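PDB 2X3G: SIRV1 hypothetical protein ORF119 from Sulfolobus islandicus rudivirus 1 variant xx, which probably acts as a dimeric Rep-type endonuclease of the HUH class, nicking viral DNA to start replication of the rudivirus genome. Local coordinates for residues F18-T23 / G62-I67; R35-Y40 / K82-H87; Y42-N47 / V69-K74; F51-T56 / Y108-K113. One frame throughout, in Å; residues are numbered along the deposited sequence.

Overall arrangement
The fold shows how one antiparallel sheet can carry a packed core on one face and a probable active site on the other. Contact 1 pairs strands 15-22 and 64-71 near the centre of the chain. Contact 2, about 12 Å away between centres, packs helix 30-44 and the loop after helix 77-82 over one face; contact 3, centred about 20 Å from contact 1 on the opposite side of the chain's centre, ties the end of that helix to the far end of strand 64-71. Contact 4, about 9 Å from contact 1, sets strand 49-55 against the end of helix 99-109 and borders the second subunit. The segments of contacts 1 and 4 alternate along the chain, and folding brings Tyr108 to the His64-His66 pair.

Contact 1 (F18-T23 / G62-I67); sequences FITITT and GLHYHI
Thr20 and His66 lie side by side and point the same way, and their meeting sets the pattern on this face of the strand pair. The Thr20 hydroxyl sits beside its own backbone N (chi1 -53°) and reaches the imidazole in the ring plane, OG1 hydrogen-bonding His66 ND1 at 3.2 Å; either may be the donor. The methyl of the same residue presses on the ring too, CG2 standing 3.2 Å from CE1 of His66. Phe18 also runs alongside His66, but the two rings, inclined by 29°, are slid apart with centroids 5.8 Å away and hardly overlap. Further along, His64 turns so that NE2 of His66 lies at its edge, in its plane.

The other face is apolar. CD1 of Ile21 is 3.9 Å from CD1 of Ile67 and 4.0 Å from CB of Tyr65, whose hydroxyl bonds Thr30 and whose ring meets Phe34 edge-to-face on helix 30-44. Between the faces, Ile19-Ile67 and Ile21-Tyr65 are antiparallel hydrogen-bonded pairs, Tyr65 N giving to Ile21 O at 2.8 Å. At the end of the ladder Thr23 N still donates to Leu63 O, and its OG1 adds a bond, accepting from Leu63 N at 3.0 Å while also bonding Tyr25 O.

Two histidines with one hydrophobic residue between them (His64, Tyr65, His66), at alternate positions of a central strand and projecting from the same face, match the HUH signature of Rep-type nucleases, in which such a pair typically binds a divalent metal.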
# COMPACT_ATOMS: atom_id res chain seq x y z
N PHE A 18 -14.84 -13.36 2.24
CA PHE A 18 -14.29 -12.03 2.09
C PHE A 18 -14.96 -11.16 3.14
O PHE A 18 -16.15 -10.91 3.06
CB PHE A 18 -14.52 -11.50 0.66
CG PHE A 18 -14.14 -10.07 0.46
CD1 PHE A 18 -12.95 -9.57 0.96
CD2 PHE A 18 -14.97 -9.22 -0.25
CE1 PHE A 18 -12.62 -8.24 0.81
CE2 PHE A 18 -14.64 -7.90 -0.44
CZ PHE A 18 -13.45 -7.40 0.09
N ILE A 19 -14.18 -10.77 4.15
CA ILE A 19 -14.64 -9.99 5.27
C ILE A 19 -14.03 -8.58 5.23
O ILE A 19 -12.82 -8.42 5.13
CB ILE A 19 -14.21 -10.67 6.58
CG1 ILE A 19 -14.51 -12.17 6.54
CG2 ILE A 19 -14.82 -9.93 7.80
CD1 ILE A 19 -13.93 -12.94 7.73
N THR A 20 -14.89 -7.57 5.30
CA THR A 20 -14.45 -6.21 5.40
C THR A 20 -14.87 -5.67 6.75
O THR A 20 -16.03 -5.79 7.15
CB THR A 20 -15.04 -5.37 4.28
OG1 THR A 20 -14.76 -6.00 3.05
CG2 THR A 20 -14.42 -3.97 4.28
N ILE A 21 -13.92 -5.05 7.45
CA ILE A 21 -14.16 -4.52 8.79
C ILE A 21 -13.76 -3.05 8.78
O ILE A 21 -12.67 -2.72 8.32
CB ILE A 21 -13.34 -5.31 9.85
CG1 ILE A 21 -13.59 -6.81 9.72
CG2 ILE A 21 -13.62 -4.81 11.29
CD1 ILE A 21 -12.51 -7.53 8.94
N THR A 22 -14.67 -2.19 9.22
CA THR A 22 -14.37 -0.78 9.41
C THR A 22 -14.68 -0.36 10.83
O THR A 22 -15.65 -0.82 11.44
CB THR A 22 -15.18 0.07 8.41
OG1 THR A 22 -14.91 -0.41 7.07
CG2 THR A 22 -14.80 1.53 8.52
N THR A 23 -13.84 0.52 11.38
CA THR A 23 -14.16 1.18 12.64
C THR A 23 -14.07 2.67 12.45
O THR A 23 -13.46 3.14 11.49
CB THR A 23 -13.21 0.79 13.76
OG1 THR A 23 -11.89 1.26 13.46
CG2 THR A 23 -13.18 -0.70 13.93
N GLY A 62 -10.70 6.11 11.10
CA GLY A 62 -10.81 4.76 11.65
C GLY A 62 -9.91 3.74 11.01
O GLY A 62 -8.96 4.08 10.31
N LEU A 63 -10.21 2.47 11.29
CA LEU A 63 -9.51 1.33 10.71
C LEU A 63 -10.31 0.77 9.55
O LEU A 63 -11.55 0.86 9.52
CB LEU A 63 -9.30 0.23 11.75
CG LEU A 63 -8.61 0.62 13.05
CD1 LEU A 63 -8.95 -0.38 14.18
CD2 LEU A 63 -7.12 0.74 12.83
N HIS A 64 -9.60 0.18 8.60
CA HIS A 64 -10.21 -0.50 7.48
C HIS A 64 -9.39 -1.77 7.22
O HIS A 64 -8.21 -1.68 6.88
CB HIS A 64 -10.21 0.42 6.26
CG HIS A 64 -11.31 0.15 5.30
ND1 HIS A 64 -12.56 0.73 5.41
CD2 HIS A 64 -11.35 -0.62 4.18
CE1 HIS A 64 -13.33 0.31 4.42
NE2 HIS A 64 -12.62 -0.51 3.66
N TYR A 65 -10.01 -2.93 7.44
CA TYR A 65 -9.37 -4.22 7.23
C TYR A 65 -10.12 -5.01 6.16
O TYR A 65 -11.33 -4.96 6.11
CB TYR A 65 -9.40 -5.09 8.49
CG TYR A 65 -8.88 -4.50 9.79
CD1 TYR A 65 -9.46 -4.88 11.00
CD2 TYR A 65 -7.82 -3.62 9.82
CE1 TYR A 65 -9.01 -4.39 12.21
CE2 TYR A 65 -7.35 -3.12 11.02
CZ TYR A 65 -7.95 -3.51 12.21
OH TYR A 65 -7.51 -3.03 13.41
N HIS A 66 -9.39 -5.74 5.33
CA HIS A 66 -10.00 -6.72 4.42
C HIS A 66 -9.33 -8.04 4.69
O HIS A 66 -8.12 -8.10 4.84
CB HIS A 66 -9.82 -6.34 2.95
CG HIS A 66 -10.42 -5.04 2.56
ND1 HIS A 66 -11.79 -4.83 2.52
CD2 HIS A 66 -9.85 -3.87 2.19
CE1 HIS A 66 -12.02 -3.58 2.15
NE2 HIS A 66 -10.86 -2.98 1.95
N ILE A 67 -10.13 -9.10 4.75
CA ILE A 67 -9.63 -10.41 5.10
C ILE A 67 -10.25 -11.45 4.18
O ILE A 67 -11.46 -11.46 4.01
CB ILE A 67 -9.98 -10.74 6.57
CG1 ILE A 67 -9.39 -9.69 7.52
CG2 ILE A 67 -9.43 -12.10 6.97
CD1 ILE A 67 -9.56 -10.07 8.99

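Contact 2 (R35-Y40 / K82-H87); sequences RKFRSY and KHMPSH
His83 and Tyr40 form the aromatic part of this contact, an offset stack with planes inclined by only 12° and ring centroids 4.2 Å apart. Atom by atom the overlap is uneven: ND1 of His83 stands over one face of the phenol ring, toward its rim and 3.4 Å from CG of Tyr40. In return, CB of Tyr40 lies over the centre of the imidazole, 3.6 Å from its centroid, as a CH-pi contact. ND1 also hydrogen-bonds Arg79 O in helix 77-82, the helix that His83 has just left, which helps hold the imidazole in place.

No hydrogen bond joins the two segments, and cohesion comes from rings and methyl groups. This is the usual layering of an alpha/beta fold: helix 30-44 and the loop leading to strand 89-94 pack together on the same face of the sheet, the one that carries Ile19, Ile21 and Ile67.

The apolar group centres on Phe37, whose CG is anti to the backbone N (chi1 -177°). Its ring receives the selenomethionine Met84, a chain bent at chi2 and chi3, with CE only 3.3 Å from CD1 of Phe37, a tight fit. SE itself is further off, 5.5 Å from the ring centroid and oblique to it, a Met-aromatic contact. CB of His83 adds a touch at the edge of the Phe37 ring, 4.0 Å from CD1. Behind them, Met84 rests on Ile21 and Ile67, while Phe37 reaches Ile19 and Val69. On the same helix, Arg38 bonds Ser119 of the second subunit.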
# COMPACT_ATOMS: atom_id res chain seq x y z
N ARG A 35 -3.64 -11.36 14.71
CA ARG A 35 -3.08 -12.59 15.28
C ARG A 35 -4.13 -13.43 15.99
O ARG A 35 -4.27 -14.63 15.72
CB ARG A 35 -1.95 -12.27 16.25
CG ARG A 35 -1.48 -13.48 17.04
CD ARG A 35 -0.26 -13.18 17.86
NE ARG A 35 -0.49 -12.21 18.93
CZ ARG A 35 -1.15 -12.46 20.06
NH1 ARG A 35 -1.71 -13.64 20.30
NH2 ARG A 35 -1.27 -11.50 20.97
N LYS A 36 -4.88 -12.81 16.89
CA LYS A 36 -5.91 -13.54 17.62
C LYS A 36 -7.04 -14.02 16.72
O LYS A 36 -7.60 -15.10 16.93
CB LYS A 36 -6.49 -12.68 18.75
CG LYS A 36 -5.61 -12.63 19.99
CD LYS A 36 -6.37 -12.12 21.19
CE LYS A 36 -5.77 -12.66 22.48
NZ LYS A 36 -6.08 -11.80 23.65
N PHE A 37 -7.37 -13.22 15.70
CA PHE A 37 -8.31 -13.67 14.68
C PHE A 37 -7.75 -14.88 13.95
O PHE A 37 -8.45 -15.85 13.71
CB PHE A 37 -8.64 -12.54 13.69
CG PHE A 37 -9.66 -12.92 12.67
CD1 PHE A 37 -11.01 -12.84 12.95
CD2 PHE A 37 -9.27 -13.37 11.42
CE1 PHE A 37 -11.95 -13.22 12.01
CE2 PHE A 37 -10.21 -13.75 10.50
CZ PHE A 37 -11.53 -13.68 10.78
N ARG A 38 -6.48 -14.83 13.56
CA ARG A 38 -5.89 -15.94 12.83
C ARG A 38 -5.89 -17.21 13.67
O ARG A 38 -6.11 -18.31 13.14
CB ARG A 38 -4.45 -15.62 12.40
CG ARG A 38 -4.37 -14.95 11.04
CD ARG A 38 -2.92 -14.84 10.55
NE ARG A 38 -2.93 -14.46 9.13
CZ ARG A 38 -2.99 -13.21 8.70
NH1 ARG A 38 -3.03 -12.19 9.56
NH2 ARG A 38 -3.04 -12.97 7.39
N SER A 39 -5.64 -17.03 14.96
CA SER A 39 -5.62 -18.15 15.92
C SER A 39 -7.02 -18.79 16.11
O SER A 39 -7.14 -20.01 16.15
CB SER A 39 -5.03 -17.69 17.24
OG SER A 39 -3.64 -17.38 17.11
N TYR A 40 -8.04 -17.96 16.21
CA TYR A 40 -9.42 -18.42 16.16
C TYR A 40 -9.72 -19.23 14.88
O TYR A 40 -10.27 -20.31 14.94
CB TYR A 40 -10.38 -17.22 16.34
CG TYR A 40 -11.67 -17.33 15.60
CD1 TYR A 40 -11.93 -16.49 14.51
CD2 TYR A 40 -12.64 -18.25 15.96
CE1 TYR A 40 -13.12 -16.58 13.81
CE2 TYR A 40 -13.83 -18.36 15.25
CZ TYR A 40 -14.05 -17.51 14.16
OH TYR A 40 -15.23 -17.57 13.43
N LYS A 82 -16.92 -11.38 17.42
CA LYS A 82 -16.32 -11.49 18.76
C LYS A 82 -14.79 -11.31 18.69
O LYS A 82 -14.18 -10.78 19.64
CB LYS A 82 -16.70 -12.81 19.44
CG LYS A 82 -15.83 -13.18 20.62
CD LYS A 82 -16.53 -14.13 21.58
CE LYS A 82 -15.61 -14.45 22.76
NZ LYS A 82 -16.35 -15.10 23.87
N HIS A 83 -14.20 -11.71 17.57
CA HIS A 83 -12.75 -11.59 17.38
C HIS A 83 -12.34 -10.36 16.58
O HIS A 83 -11.23 -10.31 16.03
CB HIS A 83 -12.21 -12.86 16.75
CG HIS A 83 -12.31 -14.05 17.65
ND1 HIS A 83 -13.31 -14.99 17.53
CD2 HIS A 83 -11.55 -14.43 18.70
CE1 HIS A 83 -13.15 -15.91 18.46
NE2 HIS A 83 -12.10 -15.59 19.19
N MSE A 84 -13.23 -9.38 16.50
CA MSE A 84 -12.94 -8.12 15.83
C MSE A 84 -13.25 -6.99 16.79
O MSE A 84 -13.98 -7.19 17.77
CB MSE A 84 -13.73 -8.00 14.52
CG MSE A 84 -13.13 -8.75 13.34
SE MSE A 84 -11.41 -7.98 12.75
CE MSE A 84 -10.32 -9.60 12.61
N PRO A 85 -12.68 -5.80 16.53
CA PRO A 85 -12.87 -4.66 17.44
C PRO A 85 -14.34 -4.38 17.71
O PRO A 85 -15.18 -4.54 16.83
CB PRO A 85 -12.23 -3.49 16.69
CG PRO A 85 -11.20 -4.12 15.83
CD PRO A 85 -11.80 -5.44 15.40
N SER A 86 -14.62 -3.98 18.95
CA SER A 86 -15.96 -3.67 19.38
C SER A 86 -16.58 -2.58 18.49
O SER A 86 -15.92 -1.61 18.12
CB SER A 86 -15.94 -3.24 20.84
OG SER A 86 -17.25 -3.05 21.32
N HIS A 87 -17.85 -2.78 18.11
CA HIS A 87 -18.60 -1.83 17.32
C HIS A 87 -18.03 -1.63 15.91
O HIS A 87 -18.23 -0.57 15.31
CB HIS A 87 -18.72 -0.49 18.06
CG HIS A 87 -19.31 -0.60 19.43
ND1 HIS A 87 -18.55 -0.85 20.55
CD2 HIS A 87 -20.59 -0.49 19.86
CE1 HIS A 87 -19.34 -0.90 21.62
NE2 HIS A 87 -20.58 -0.68 21.22

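Contact 3 (Y42-N47 / V69-K74); sequences YNHDKN and VFTNKK
With CG anti to the backbone N in both His44 (chi1 160°) and Asp45 (chi1 174°), two consecutive polar side chains at the end of helix 30-44 are presented to Thr71, Asn72 and Lys73. OD2 of Asp45 takes two hydrogen bonds. The hydroxyl of Thr71 gives one at 2.7 Å, OG1 meeting the anti lone pair of OD2, and Asn72 N gives the other at 3.0 Å, nearly straight in line with the C-O bond. Thr71 OG1 also accepts a weak bond from Lys73 N.

The other oxygen of Asp45 turns inward on its own segment: OD1 accepts from Asn47 N at 3.0 Å, making an Asx turn just where the chain leaves the helix for strand 49-55. One carboxylate thus shapes the helix-to-strand turn and holds it against the end of the neighbouring strand, 64-71. A water extends this bridge, donating to OD1 of Asp45 and accepting from ND2 of Asn47 and ND2 of Asn72. Asn72 is steadied further by its OD1, which accepts from Ile14 N.

His44 works at its ring edge. NE2 donates to Lys73 O at 2.7 Å with the carbonyl oxygen in the imidazole plane, yet the bond is bent (135°) and the donor stands above the plane of that carbonyl. Next to NE2 on the same edge, CE1 is 3.1 Å from Lys74 O and CG of Lys73 lies 3.5 Å from CE1, so aliphatic packing accompanies the polar grip. The His44 and Thr71 side chains cross at about a right angle.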
# COMPACT_ATOMS: atom_id res chain seq x y z
N TYR A 42 -7.52 -20.68 12.86
CA TYR A 42 -6.70 -21.89 13.01
C TYR A 42 -7.36 -22.95 13.89
O TYR A 42 -7.35 -24.12 13.52
CB TYR A 42 -5.32 -21.56 13.57
CG TYR A 42 -4.44 -22.77 13.63
CD1 TYR A 42 -3.75 -23.21 12.50
CD2 TYR A 42 -4.30 -23.49 14.80
CE1 TYR A 42 -2.93 -24.34 12.57
CE2 TYR A 42 -3.50 -24.60 14.87
CZ TYR A 42 -2.82 -25.03 13.75
OH TYR A 42 -2.03 -26.14 13.85
N ASN A 43 -7.93 -22.56 15.02
CA ASN A 43 -8.64 -23.50 15.88
C ASN A 43 -9.94 -24.01 15.23
O ASN A 43 -10.33 -25.16 15.45
CB ASN A 43 -8.90 -22.88 17.27
CG ASN A 43 -7.63 -22.76 18.10
OD1 ASN A 43 -6.58 -23.31 17.75
ND2 ASN A 43 -7.72 -22.08 19.25
N HIS A 44 -10.56 -23.17 14.41
CA HIS A 44 -11.77 -23.52 13.64
C HIS A 44 -11.44 -24.61 12.59
O HIS A 44 -12.20 -25.57 12.41
CB HIS A 44 -12.32 -22.23 13.00
CG HIS A 44 -13.24 -22.45 11.84
ND1 HIS A 44 -14.58 -22.75 11.98
CD2 HIS A 44 -13.01 -22.38 10.50
CE1 HIS A 44 -15.13 -22.88 10.79
NE2 HIS A 44 -14.20 -22.66 9.87
N ASP A 45 -10.29 -24.47 11.94
CA ASP A 45 -9.86 -25.36 10.87
C ASP A 45 -8.34 -25.27 10.76
O ASP A 45 -7.82 -24.26 10.33
CB ASP A 45 -10.51 -24.88 9.56
CG ASP A 45 -10.04 -25.62 8.32
OD1 ASP A 45 -9.24 -26.59 8.39
OD2 ASP A 45 -10.49 -25.20 7.24
N LYS A 46 -7.63 -26.33 11.14
CA LYS A 46 -6.16 -26.26 11.18
C LYS A 46 -5.52 -26.16 9.79
O LYS A 46 -4.34 -25.82 9.67
CB LYS A 46 -5.57 -27.43 11.95
CG LYS A 46 -6.04 -27.50 13.41
CD LYS A 46 -4.99 -28.03 14.32
CE LYS A 46 -5.48 -28.08 15.76
NZ LYS A 46 -4.33 -28.00 16.71
N ASN A 47 -6.28 -26.50 8.74
CA ASN A 47 -5.83 -26.35 7.34
C ASN A 47 -6.11 -24.99 6.70
O ASN A 47 -5.75 -24.76 5.53
CB ASN A 47 -6.49 -27.40 6.45
CG ASN A 47 -6.13 -28.81 6.86
OD1 ASN A 47 -4.98 -29.11 7.21
ND2 ASN A 47 -7.12 -29.71 6.79
N VAL A 69 -10.60 -15.52 4.14
CA VAL A 69 -10.46 -16.74 4.94
C VAL A 69 -10.80 -17.90 3.99
O VAL A 69 -11.88 -17.95 3.42
CB VAL A 69 -11.39 -16.72 6.17
CG1 VAL A 69 -11.39 -18.09 6.88
CG2 VAL A 69 -10.99 -15.60 7.15
N PHE A 70 -9.85 -18.79 3.82
CA PHE A 70 -10.04 -20.04 3.09
C PHE A 70 -10.15 -21.19 4.09
O PHE A 70 -9.24 -21.42 4.86
CB PHE A 70 -8.84 -20.28 2.21
CG PHE A 70 -8.54 -19.14 1.31
CD1 PHE A 70 -7.60 -18.18 1.67
CD2 PHE A 70 -9.20 -19.01 0.09
CE1 PHE A 70 -7.31 -17.13 0.82
CE2 PHE A 70 -8.91 -17.98 -0.75
CZ PHE A 70 -7.96 -17.02 -0.39
N THR A 71 -11.25 -21.92 4.02
CA THR A 71 -11.57 -22.93 5.02
C THR A 71 -12.54 -23.97 4.44
O THR A 71 -13.30 -23.69 3.51
CB THR A 71 -12.18 -22.28 6.29
OG1 THR A 71 -12.37 -23.25 7.32
CG2 THR A 71 -13.51 -21.60 6.01
N ASN A 72 -12.51 -25.16 5.03
CA ASN A 72 -13.36 -26.26 4.58
C ASN A 72 -14.52 -26.45 5.54
O ASN A 72 -15.33 -27.36 5.36
CB ASN A 72 -12.50 -27.52 4.43
CG ASN A 72 -11.56 -27.42 3.27
OD1 ASN A 72 -11.95 -26.96 2.19
ND2 ASN A 72 -10.32 -27.83 3.46
N LYS A 73 -14.64 -25.55 6.51
CA LYS A 73 -15.70 -25.62 7.50
C LYS A 73 -16.39 -24.28 7.59
O LYS A 73 -15.72 -23.28 7.75
CB LYS A 73 -15.10 -25.97 8.86
CG LYS A 73 -16.14 -26.09 9.96
CD LYS A 73 -15.57 -26.70 11.24
CE LYS A 73 -16.56 -26.62 12.40
NZ LYS A 73 -17.97 -26.91 12.01
N LYS A 74 -17.71 -24.27 7.51
CA LYS A 74 -18.46 -23.01 7.53
C LYS A 74 -18.14 -22.24 8.78
O LYS A 74 -18.09 -22.81 9.87
CB LYS A 74 -19.97 -23.26 7.51
CG LYS A 74 -20.57 -23.31 6.14
CD LYS A 74 -22.03 -23.70 6.23
CE LYS A 74 -22.63 -23.84 4.84
NZ LYS A 74 -24.03 -24.34 4.89
O HOH W 1 -9.83 -28.45 6.45

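Contact 4 (F51-T56 / Y108-K113)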
# COMPACT_ATOMS: atom_id res chain seq x y z
N PHE A 51 -5.68 -14.36 4.51
CA PHE A 51 -4.99 -13.28 3.82
C PHE A 51 -5.60 -11.99 4.35
O PHE A 51 -6.81 -11.88 4.41
CB PHE A 51 -5.21 -13.41 2.33
CG PHE A 51 -4.49 -12.39 1.51
CD1 PHE A 51 -3.11 -12.23 1.63
CD2 PHE A 51 -5.16 -11.64 0.57
CE1 PHE A 51 -2.45 -11.29 0.87
CE2 PHE A 51 -4.50 -10.71 -0.21
CZ PHE A 51 -3.14 -10.53 -0.06
N SER A 52 -4.76 -11.05 4.77
CA SER A 52 -5.24 -9.86 5.45
C SER A 52 -4.56 -8.62 4.94
O SER A 52 -3.38 -8.66 4.57
CB SER A 52 -5.02 -9.97 6.97
OG SER A 52 -3.64 -9.88 7.32
N ILE A 53 -5.32 -7.52 4.91
CA ILE A 53 -4.84 -6.21 4.51
C ILE A 53 -5.35 -5.19 5.52
O ILE A 53 -6.53 -5.20 5.85
CB ILE A 53 -5.42 -5.81 3.12
CG1 ILE A 53 -5.12 -6.88 2.07
CG2 ILE A 53 -4.87 -4.46 2.68
CD1 ILE A 53 -3.67 -7.00 1.75
N LYS A 54 -4.46 -4.34 6.03
CA LYS A 54 -4.87 -3.14 6.77
C LYS A 54 -4.65 -1.96 5.83
O LYS A 54 -3.53 -1.75 5.35
CB LYS A 54 -4.05 -2.97 8.06
CG LYS A 54 -4.24 -1.63 8.78
CD LYS A 54 -3.15 -1.40 9.84
CE LYS A 54 -3.30 -0.08 10.56
NZ LYS A 54 -2.24 0.92 10.19
N GLU A 55 -5.72 -1.19 5.58
CA GLU A 55 -5.64 0.01 4.76
C GLU A 55 -5.46 1.21 5.67
O GLU A 55 -6.27 1.43 6.55
CB GLU A 55 -6.92 0.23 3.95
CG GLU A 55 -7.21 -0.83 2.92
CD GLU A 55 -8.27 -0.41 1.93
OE1 GLU A 55 -9.04 0.54 2.23
OE2 GLU A 55 -8.33 -1.02 0.83
N THR A 56 -4.39 1.98 5.44
CA THR A 56 -4.16 3.22 6.18
C THR A 56 -4.23 4.41 5.24
O THR A 56 -3.30 4.67 4.48
CB THR A 56 -2.80 3.21 6.93
OG1 THR A 56 -2.55 4.51 7.49
CG2 THR A 56 -1.66 2.85 6.00
N TYR A 108 -9.45 -5.41 -5.35
CA TYR A 108 -10.07 -4.45 -4.45
C TYR A 108 -9.32 -4.35 -3.13
O TYR A 108 -9.13 -3.26 -2.59
CB TYR A 108 -11.51 -4.87 -4.17
CG TYR A 108 -12.28 -3.88 -3.34
CD1 TYR A 108 -12.69 -2.68 -3.90
CD2 TYR A 108 -12.60 -4.14 -2.01
CE1 TYR A 108 -13.40 -1.76 -3.18
CE2 TYR A 108 -13.32 -3.20 -1.27
CZ TYR A 108 -13.71 -2.03 -1.86
OH TYR A 108 -14.43 -1.07 -1.19
N MSE A 109 -8.89 -5.49 -2.61
CA MSE A 109 -8.12 -5.55 -1.38
C MSE A 109 -6.76 -4.88 -1.49
O MSE A 109 -6.31 -4.29 -0.52
CB MSE A 109 -7.92 -6.99 -0.93
CG MSE A 109 -9.18 -7.60 -0.46
SE MSE A 109 -8.96 -9.49 -0.07
CE MSE A 109 -7.75 -9.44 1.49
N LEU A 110 -6.13 -4.94 -2.66
CA LEU A 110 -4.79 -4.37 -2.83
C LEU A 110 -4.78 -2.96 -3.43
O LEU A 110 -3.71 -2.42 -3.73
CB LEU A 110 -3.91 -5.28 -3.68
CG LEU A 110 -3.18 -6.37 -2.89
CD1 LEU A 110 -2.57 -7.32 -3.85
CD2 LEU A 110 -2.10 -5.80 -2.00
N LYS A 111 -5.95 -2.34 -3.57
CA LYS A 111 -6.03 -1.08 -4.31
C LYS A 111 -5.24 0.06 -3.67
O LYS A 111 -4.76 0.95 -4.37
CB LYS A 111 -7.50 -0.68 -4.54
CG LYS A 111 -8.20 -0.11 -3.32
CD LYS A 111 -9.72 -0.11 -3.52
CE LYS A 111 -10.46 0.03 -2.21
NZ LYS A 111 -10.22 -1.10 -1.22
N THR A 112 -5.10 0.06 -2.34
CA THR A 112 -4.33 1.12 -1.67
C THR A 112 -2.84 0.78 -1.56
O THR A 112 -2.07 1.58 -1.03
CB THR A 112 -4.86 1.44 -0.25
OG1 THR A 112 -4.57 0.34 0.62
CG2 THR A 112 -6.37 1.73 -0.24
N LYS A 113 -2.45 -0.39 -2.07
CA LYS A 113 -1.10 -0.93 -1.88
C LYS A 113 -0.26 -0.90 -3.16
O LYS A 113 0.84 -1.45 -3.21
CB LYS A 113 -1.21 -2.36 -1.35
CG LYS A 113 -2.03 -2.51 -0.07
CD LYS A 113 -1.42 -1.78 1.10
CE LYS A 113 -2.20 -1.98 2.41
NZ LYS A 113 -1.62 -1.15 3.50
O HOH W 2 -6.09 -1.80 -0.20
O HOH W 3 -3.24 1.43 2.82
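Glu55 and Lys111 meet beside the probable HUH active site, where strand 49-55 lies against the end of helix 99-109. Their side chains cross at about a right angle, and NZ of Lys111 forms a salt bridge with OE2 of Glu55 at 2.8 Å, using the syn lone pair. The same ammonium donates to Tyr108 O and stands over the centre of the Tyr108 ring, 3.6 Å above its plane. The chain starts with CG between backbone N and carbonyl carbon (chi1 76°), and a bend at chi4 (-62°) sets NZ. A water links Glu55 OE2 and Thr112 N.

Lys113 grips the strand itself: its NZ donates to Lys54 O at 2.7 Å, in the carbonyl plane, and CE lies 3.7 Å from CG2 of Ile53. That ammonium also bonds Thr112 O and Lys114 O of the second subunit. The apolar part is made by the selenomethionine Met109, bent at chi3, whose CE is 3.5 Å from CD2 of Phe51 and 3.7 Å from CG1 of Ile53.

Phe51, Ser52 and Ile53 pair with a strand of the second subunit, carrying the sheet across the dimer interface. The Tyr108 ring meets that of His66. Tyr108, on helix 99-109 near the two histidines, fits the helix-borne tyrosine of HUH endonucleases, in which such a tyrosine attacks the DNA; Tyr108 probably has that role here.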